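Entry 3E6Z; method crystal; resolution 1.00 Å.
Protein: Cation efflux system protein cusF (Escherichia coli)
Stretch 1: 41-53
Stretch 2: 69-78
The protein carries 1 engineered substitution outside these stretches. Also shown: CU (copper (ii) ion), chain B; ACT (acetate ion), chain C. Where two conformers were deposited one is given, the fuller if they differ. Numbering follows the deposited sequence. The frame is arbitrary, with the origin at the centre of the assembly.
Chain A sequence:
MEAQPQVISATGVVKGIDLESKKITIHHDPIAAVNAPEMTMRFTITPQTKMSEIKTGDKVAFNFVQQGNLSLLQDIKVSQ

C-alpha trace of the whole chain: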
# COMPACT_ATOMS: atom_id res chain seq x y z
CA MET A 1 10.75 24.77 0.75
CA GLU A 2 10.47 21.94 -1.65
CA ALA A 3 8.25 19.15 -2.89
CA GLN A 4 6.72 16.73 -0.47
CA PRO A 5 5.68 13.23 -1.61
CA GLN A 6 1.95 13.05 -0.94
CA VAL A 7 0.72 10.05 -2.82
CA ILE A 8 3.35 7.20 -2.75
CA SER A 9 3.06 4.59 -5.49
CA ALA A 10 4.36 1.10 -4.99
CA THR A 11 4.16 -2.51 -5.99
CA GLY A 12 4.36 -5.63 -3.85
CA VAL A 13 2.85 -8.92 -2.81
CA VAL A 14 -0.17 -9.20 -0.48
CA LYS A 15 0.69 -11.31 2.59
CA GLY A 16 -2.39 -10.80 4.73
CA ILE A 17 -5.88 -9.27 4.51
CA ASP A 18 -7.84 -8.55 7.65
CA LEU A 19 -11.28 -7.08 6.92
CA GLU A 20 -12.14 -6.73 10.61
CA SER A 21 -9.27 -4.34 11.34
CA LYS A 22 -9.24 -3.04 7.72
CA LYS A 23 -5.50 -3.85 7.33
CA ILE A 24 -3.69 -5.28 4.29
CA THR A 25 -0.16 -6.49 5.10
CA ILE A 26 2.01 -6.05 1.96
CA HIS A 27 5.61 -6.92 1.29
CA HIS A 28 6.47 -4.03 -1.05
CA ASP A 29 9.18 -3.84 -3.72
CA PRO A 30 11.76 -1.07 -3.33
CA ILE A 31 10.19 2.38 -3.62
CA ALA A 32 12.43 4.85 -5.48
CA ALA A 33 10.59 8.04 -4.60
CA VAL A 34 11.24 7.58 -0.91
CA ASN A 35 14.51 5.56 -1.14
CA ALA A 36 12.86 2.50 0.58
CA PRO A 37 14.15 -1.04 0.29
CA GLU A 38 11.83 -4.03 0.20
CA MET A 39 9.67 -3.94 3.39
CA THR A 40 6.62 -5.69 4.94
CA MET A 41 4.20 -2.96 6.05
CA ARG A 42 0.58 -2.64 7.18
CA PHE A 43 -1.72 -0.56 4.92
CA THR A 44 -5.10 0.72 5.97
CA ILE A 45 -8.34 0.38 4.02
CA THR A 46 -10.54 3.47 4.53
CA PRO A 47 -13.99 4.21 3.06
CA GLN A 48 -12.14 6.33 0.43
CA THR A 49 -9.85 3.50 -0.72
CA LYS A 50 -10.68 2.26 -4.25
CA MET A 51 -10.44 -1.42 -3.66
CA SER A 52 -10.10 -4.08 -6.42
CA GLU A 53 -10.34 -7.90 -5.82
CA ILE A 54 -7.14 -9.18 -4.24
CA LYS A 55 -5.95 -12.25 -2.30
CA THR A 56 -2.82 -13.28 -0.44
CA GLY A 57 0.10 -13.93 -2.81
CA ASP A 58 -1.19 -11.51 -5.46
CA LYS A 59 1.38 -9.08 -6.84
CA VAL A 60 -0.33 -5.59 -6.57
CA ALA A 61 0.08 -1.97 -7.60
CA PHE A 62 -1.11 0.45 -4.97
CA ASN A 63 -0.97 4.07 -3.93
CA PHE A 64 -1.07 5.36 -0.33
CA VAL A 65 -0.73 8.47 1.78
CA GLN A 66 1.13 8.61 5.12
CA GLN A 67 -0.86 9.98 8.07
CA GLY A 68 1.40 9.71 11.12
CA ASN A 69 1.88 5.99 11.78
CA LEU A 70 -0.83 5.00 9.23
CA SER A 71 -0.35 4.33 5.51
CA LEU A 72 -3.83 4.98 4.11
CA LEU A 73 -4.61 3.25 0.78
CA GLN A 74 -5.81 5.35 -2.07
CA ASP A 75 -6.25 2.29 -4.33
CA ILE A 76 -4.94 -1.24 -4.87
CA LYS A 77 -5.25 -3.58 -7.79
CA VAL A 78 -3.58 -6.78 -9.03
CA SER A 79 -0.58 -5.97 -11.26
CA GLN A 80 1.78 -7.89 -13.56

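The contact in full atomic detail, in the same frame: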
# COMPACT_ATOMS: atom_id res chain seq x y z
N MET A 41 4.87 -4.06 5.37
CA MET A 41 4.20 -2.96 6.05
C MET A 41 2.70 -3.24 6.09
O MET A 41 2.17 -3.96 5.23
CB MET A 41 4.46 -1.57 5.40
CG MET A 41 5.92 -1.26 5.18
SD MET A 41 6.20 0.40 4.62
CE MET A 41 6.21 1.35 6.14
N ARG A 42 2.02 -2.59 7.07
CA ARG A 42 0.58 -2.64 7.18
C ARG A 42 -0.05 -1.43 6.52
O ARG A 42 0.34 -0.24 6.85
CB ARG A 42 0.13 -2.65 8.65
CG ARG A 42 0.53 -3.92 9.36
CD ARG A 42 0.53 -3.76 10.90
NE ARG A 42 -0.75 -3.42 11.53
CZ ARG A 42 -1.73 -4.27 11.83
NH1 ARG A 42 -2.83 -3.85 12.41
NH2 ARG A 42 -1.68 -5.56 11.49
N PHE A 43 -1.00 -1.63 5.66
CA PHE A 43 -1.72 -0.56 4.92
C PHE A 43 -3.17 -0.63 5.30
O PHE A 43 -3.78 -1.67 5.51
CB PHE A 43 -1.52 -0.75 3.40
CG PHE A 43 -0.10 -0.59 2.98
CD1 PHE A 43 0.40 0.72 2.69
CD2 PHE A 43 0.83 -1.69 2.98
CE1 PHE A 43 1.71 0.96 2.49
CE2 PHE A 43 2.15 -1.45 2.68
CZ PHE A 43 2.63 -0.16 2.43
N THR A 44 -3.75 0.59 5.44
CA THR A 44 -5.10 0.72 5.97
C THR A 44 -6.13 0.97 4.89
O THR A 44 -5.96 1.85 4.05
CB THR A 44 -5.13 1.88 7.00
OG1 THR A 44 -4.24 1.59 8.06
CG2 THR A 44 -6.53 2.09 7.59
N ILE A 45 -7.22 0.19 4.91
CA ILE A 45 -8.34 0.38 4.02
C ILE A 45 -9.27 1.37 4.72
O ILE A 45 -9.70 1.18 5.86
CB ILE A 45 -9.13 -0.93 3.82
CG1 ILE A 45 -8.23 -2.06 3.33
CG2 ILE A 45 -10.33 -0.68 2.90
CD1 ILE A 45 -8.92 -3.42 3.46
N THR A 46 -9.55 2.48 4.04
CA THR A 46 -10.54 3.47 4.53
C THR A 46 -11.75 3.42 3.61
O THR A 46 -11.72 2.85 2.51
CB THR A 46 -9.91 4.90 4.51
OG1 THR A 46 -9.89 5.28 3.16
CG2 THR A 46 -8.54 4.95 5.18
N PRO A 47 -12.83 4.13 3.97
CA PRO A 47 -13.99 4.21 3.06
C PRO A 47 -13.64 4.90 1.73
O PRO A 47 -14.39 4.71 0.74
CB PRO A 47 -15.05 4.93 3.88
CG PRO A 47 -14.70 4.73 5.18
CD PRO A 47 -13.17 4.71 5.27
N GLN A 48 -12.54 5.69 1.68
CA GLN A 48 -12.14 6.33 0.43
C GLN A 48 -11.21 5.49 -0.41
O GLN A 48 -10.97 5.84 -1.56
CB GLN A 48 -11.46 7.67 0.73
CG GLN A 48 -12.39 8.69 1.33
CD GLN A 48 -12.70 8.40 2.86
OE1 GLN A 48 -11.93 7.82 3.62
NE2 GLN A 48 -13.82 8.94 3.29
N THR A 49 -10.70 4.34 0.08
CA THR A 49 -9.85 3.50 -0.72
C THR A 49 -10.68 2.93 -1.90
O THR A 49 -11.79 2.37 -1.67
CB THR A 49 -9.36 2.27 0.11
OG1 THR A 49 -8.66 2.75 1.30
CG2 THR A 49 -8.43 1.34 -0.69
N LYS A 50 -10.12 2.99 -3.11
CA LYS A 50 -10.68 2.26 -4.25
C LYS A 50 -10.06 0.87 -4.31
O LYS A 50 -8.99 0.68 -4.75
CB LYS A 50 -10.46 3.05 -5.54
CG LYS A 50 -11.18 4.39 -5.46
CD LYS A 50 -12.72 4.25 -5.36
CE LYS A 50 -13.54 5.56 -5.62
NZ LYS A 50 -13.86 6.37 -4.40
N MET A 51 -10.82 -0.05 -3.72
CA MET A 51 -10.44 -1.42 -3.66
C MET A 51 -10.71 -2.15 -4.98
O MET A 51 -11.61 -1.81 -5.72
CB MET A 51 -11.29 -2.12 -2.59
CG MET A 51 -10.85 -1.76 -1.19
SD MET A 51 -9.18 -2.35 -0.72
CE MET A 51 -9.53 -4.05 -0.54
N SER A 52 -9.79 -3.05 -5.45
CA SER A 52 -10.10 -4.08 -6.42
C SER A 52 -10.01 -5.50 -5.69
O SER A 52 -9.67 -5.67 -4.50
CB SER A 52 -9.24 -3.88 -7.74
OG SER A 52 -9.57 -2.62 -8.35
N GLU A 53 -10.43 -6.53 -6.39
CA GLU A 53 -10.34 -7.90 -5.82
C GLU A 53 -8.86 -8.36 -5.80
O GLU A 53 -8.15 -8.35 -6.78
CB GLU A 53 -11.29 -8.93 -6.46
CG GLU A 53 -11.01 -10.34 -6.01
CD GLU A 53 -12.07 -11.35 -6.41
OE1 GLU A 53 -13.23 -11.01 -6.79
OE2 GLU A 53 -11.70 -12.53 -6.33
N ASN A 69 1.50 7.41 11.82
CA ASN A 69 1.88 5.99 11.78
C ASN A 69 1.05 5.16 10.74
O ASN A 69 1.40 4.03 10.56
CB ASN A 69 1.63 5.38 13.15
CG ASN A 69 2.54 6.00 14.23
OD1 ASN A 69 2.00 6.86 15.08
ND2 ASN A 69 3.74 5.74 14.21
N LEU A 70 0.01 5.73 10.21
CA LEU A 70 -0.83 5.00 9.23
C LEU A 70 -0.35 5.26 7.81
O LEU A 70 0.07 6.35 7.40
CB LEU A 70 -2.24 5.45 9.30
CG LEU A 70 -2.92 5.19 10.69
CD1 LEU A 70 -4.31 5.78 10.69
CD2 LEU A 70 -2.93 3.68 11.01
N SER A 71 -0.50 4.18 6.96
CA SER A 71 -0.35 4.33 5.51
C SER A 71 -1.74 4.03 4.92
O SER A 71 -2.18 2.87 4.92
CB SER A 71 0.73 3.34 4.99
OG SER A 71 1.95 3.53 5.56
N LEU A 72 -2.44 5.10 4.55
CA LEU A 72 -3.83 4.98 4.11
C LEU A 72 -3.87 4.69 2.60
O LEU A 72 -3.31 5.42 1.80
CB LEU A 72 -4.55 6.33 4.32
CG LEU A 72 -4.49 6.83 5.78
CD1 LEU A 72 -5.33 8.17 5.81
CD2 LEU A 72 -5.13 5.79 6.77
N LEU A 73 -4.56 3.57 2.24
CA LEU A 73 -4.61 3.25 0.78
C LEU A 73 -5.50 4.14 0.03
O LEU A 73 -6.69 4.35 0.36
CB LEU A 73 -5.09 1.79 0.66
CG LEU A 73 -4.09 0.74 1.10
CD1 LEU A 73 -4.80 -0.60 1.31
CD2 LEU A 73 -2.93 0.64 0.13
N GLN A 74 -5.00 4.71 -1.07
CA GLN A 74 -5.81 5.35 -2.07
C GLN A 74 -6.49 4.30 -2.97
O GLN A 74 -7.67 4.47 -3.30
CB GLN A 74 -4.94 6.27 -2.97
CG GLN A 74 -4.15 7.40 -2.23
CD GLN A 74 -5.10 8.52 -1.78
OE1 GLN A 74 -5.76 8.38 -0.74
NE2 GLN A 74 -5.18 9.57 -2.59
N ASP A 75 -5.72 3.28 -3.36
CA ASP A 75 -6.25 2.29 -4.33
C ASP A 75 -5.28 1.11 -4.28
O ASP A 75 -4.14 1.22 -3.85
CB ASP A 75 -6.37 2.90 -5.72
CG ASP A 75 -5.07 3.56 -6.20
OD1 ASP A 75 -4.06 2.86 -6.36
OD2 ASP A 75 -5.03 4.82 -6.18
N ILE A 76 -5.78 -0.04 -4.77
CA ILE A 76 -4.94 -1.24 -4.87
C ILE A 76 -5.64 -2.07 -5.90
O ILE A 76 -6.82 -2.23 -5.96
CB ILE A 76 -4.84 -1.96 -3.46
CG1 ILE A 76 -3.93 -3.21 -3.61
CG2 ILE A 76 -6.19 -2.31 -2.85
CD1 ILE A 76 -3.45 -3.68 -2.30
N LYS A 77 -4.79 -2.72 -6.75
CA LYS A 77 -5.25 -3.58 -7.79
C LYS A 77 -4.21 -4.61 -8.01
O LYS A 77 -3.06 -4.38 -7.81
CB LYS A 77 -5.48 -2.91 -9.13
CG LYS A 77 -4.34 -2.35 -9.79
CD LYS A 77 -4.79 -1.95 -11.24
CE LYS A 77 -3.72 -2.11 -12.36
NZ LYS A 77 -2.71 -3.19 -12.50
N VAL A 78 -4.60 -5.77 -8.59
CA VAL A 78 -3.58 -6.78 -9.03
C VAL A 78 -2.78 -6.17 -10.21
O VAL A 78 -3.31 -5.47 -11.06
CB VAL A 78 -4.29 -8.08 -9.52
CG1 VAL A 78 -3.27 -9.00 -10.34
CG2 VAL A 78 -4.84 -8.78 -8.32
CU CU B . 8.18 0.63 3.43
C ACT C . -0.40 0.22 11.00
O ACT C . -1.43 0.49 10.43
OXT ACT C . -0.39 -0.57 12.01
CH3 ACT C . 0.85 0.79 10.49
O HOH W 1 -1.46 1.63 7.98
O HOH W 2 2.75 1.25 6.99
O HOH W 3 -8.76 7.00 -3.92
O HOH W 4 -8.72 -0.07 -7.47
O HOH W 5 -7.40 -6.35 -8.84

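The two stretches run side by side in the same general direction; the axes of their first strands, 41-44 and 70-73, are inclined at 51° and approach to 4.7 Å. Parallel pairing lets one residue reach two partners, and Thr-44 does so: its N donates to Ser-71 O at 2.8 Å, and its O accepts from Leu-73 N at 2.9 Å, both nearly linear, so that Thr-44 straddles Leu-72. The pattern recurs after both chains have changed course. Stretch 1 passes through a type I turn from Thr-46 to Thr-49, stretch 2 turns a corner at Gln-74, and Lys-50 then straddles Asp-75, with Lys-50 N donating to Gln-74 O at 2.9 Å and Lys-50 O accepting from Ile-76 N at 3.3 Å. The pairing then slackens: Ser-52 N to Ile-76 O, at 3.1 Å, is a weak bond.

Between the two bridges, a side chain takes over from the backbone. Thr-49 OG1 donates to Leu-73 O at 2.7 Å and accepts from Thr-46 N at 2.9 Å, so one hydroxyl both ties the turn together and fastens it to the neighbouring stretch. Its methyl is used as well, with Thr-49 CG2 lying 3.6 Å from Leu-73 CB.

Leu-73, pointing toward stretch 1, is the apolar centre and has the largest area covered by the other stretch. Its CG lies 3.8 Å from Phe-43 CB, and its CD1 4.2 Å from Ile-45 CG1. The Phe-43 ring, with chi1 in m, packs obliquely against the small Ser-71 and the larger Leu-73 together, Phe-43 CD1 lying 3.5 Å from Ser-71 CB. Leu-72 starts away from stretch 1, yet its end returns, placing CD2 3.9 Å from both Thr-44 CB and Thr-46 CG2. Further along, Met-51 also starts away, but chi1 and chi2, both m, bring its SD back to 3.7 Å from Ile-76 CG2.

Water extends the pairing beyond the direct bonds at both ends, and also supplements it within. Ahead of the first bridge, one water accepts from Ser-71 N at 2.9 Å and lies 2.8 Å from Arg-42 O, standing in for a direct link between these backbones; a second donates to Arg-42 O and Ser-71 OG, each at 2.8 Å. At the far end, another accepts from Val-78 N at 2.9 Å and donates to Glu-53 O at 3.0 Å. The rule that emerges is short backbone pairing on each side of the turn, a threonine joining the two parts, with water bridging at both ends and also between.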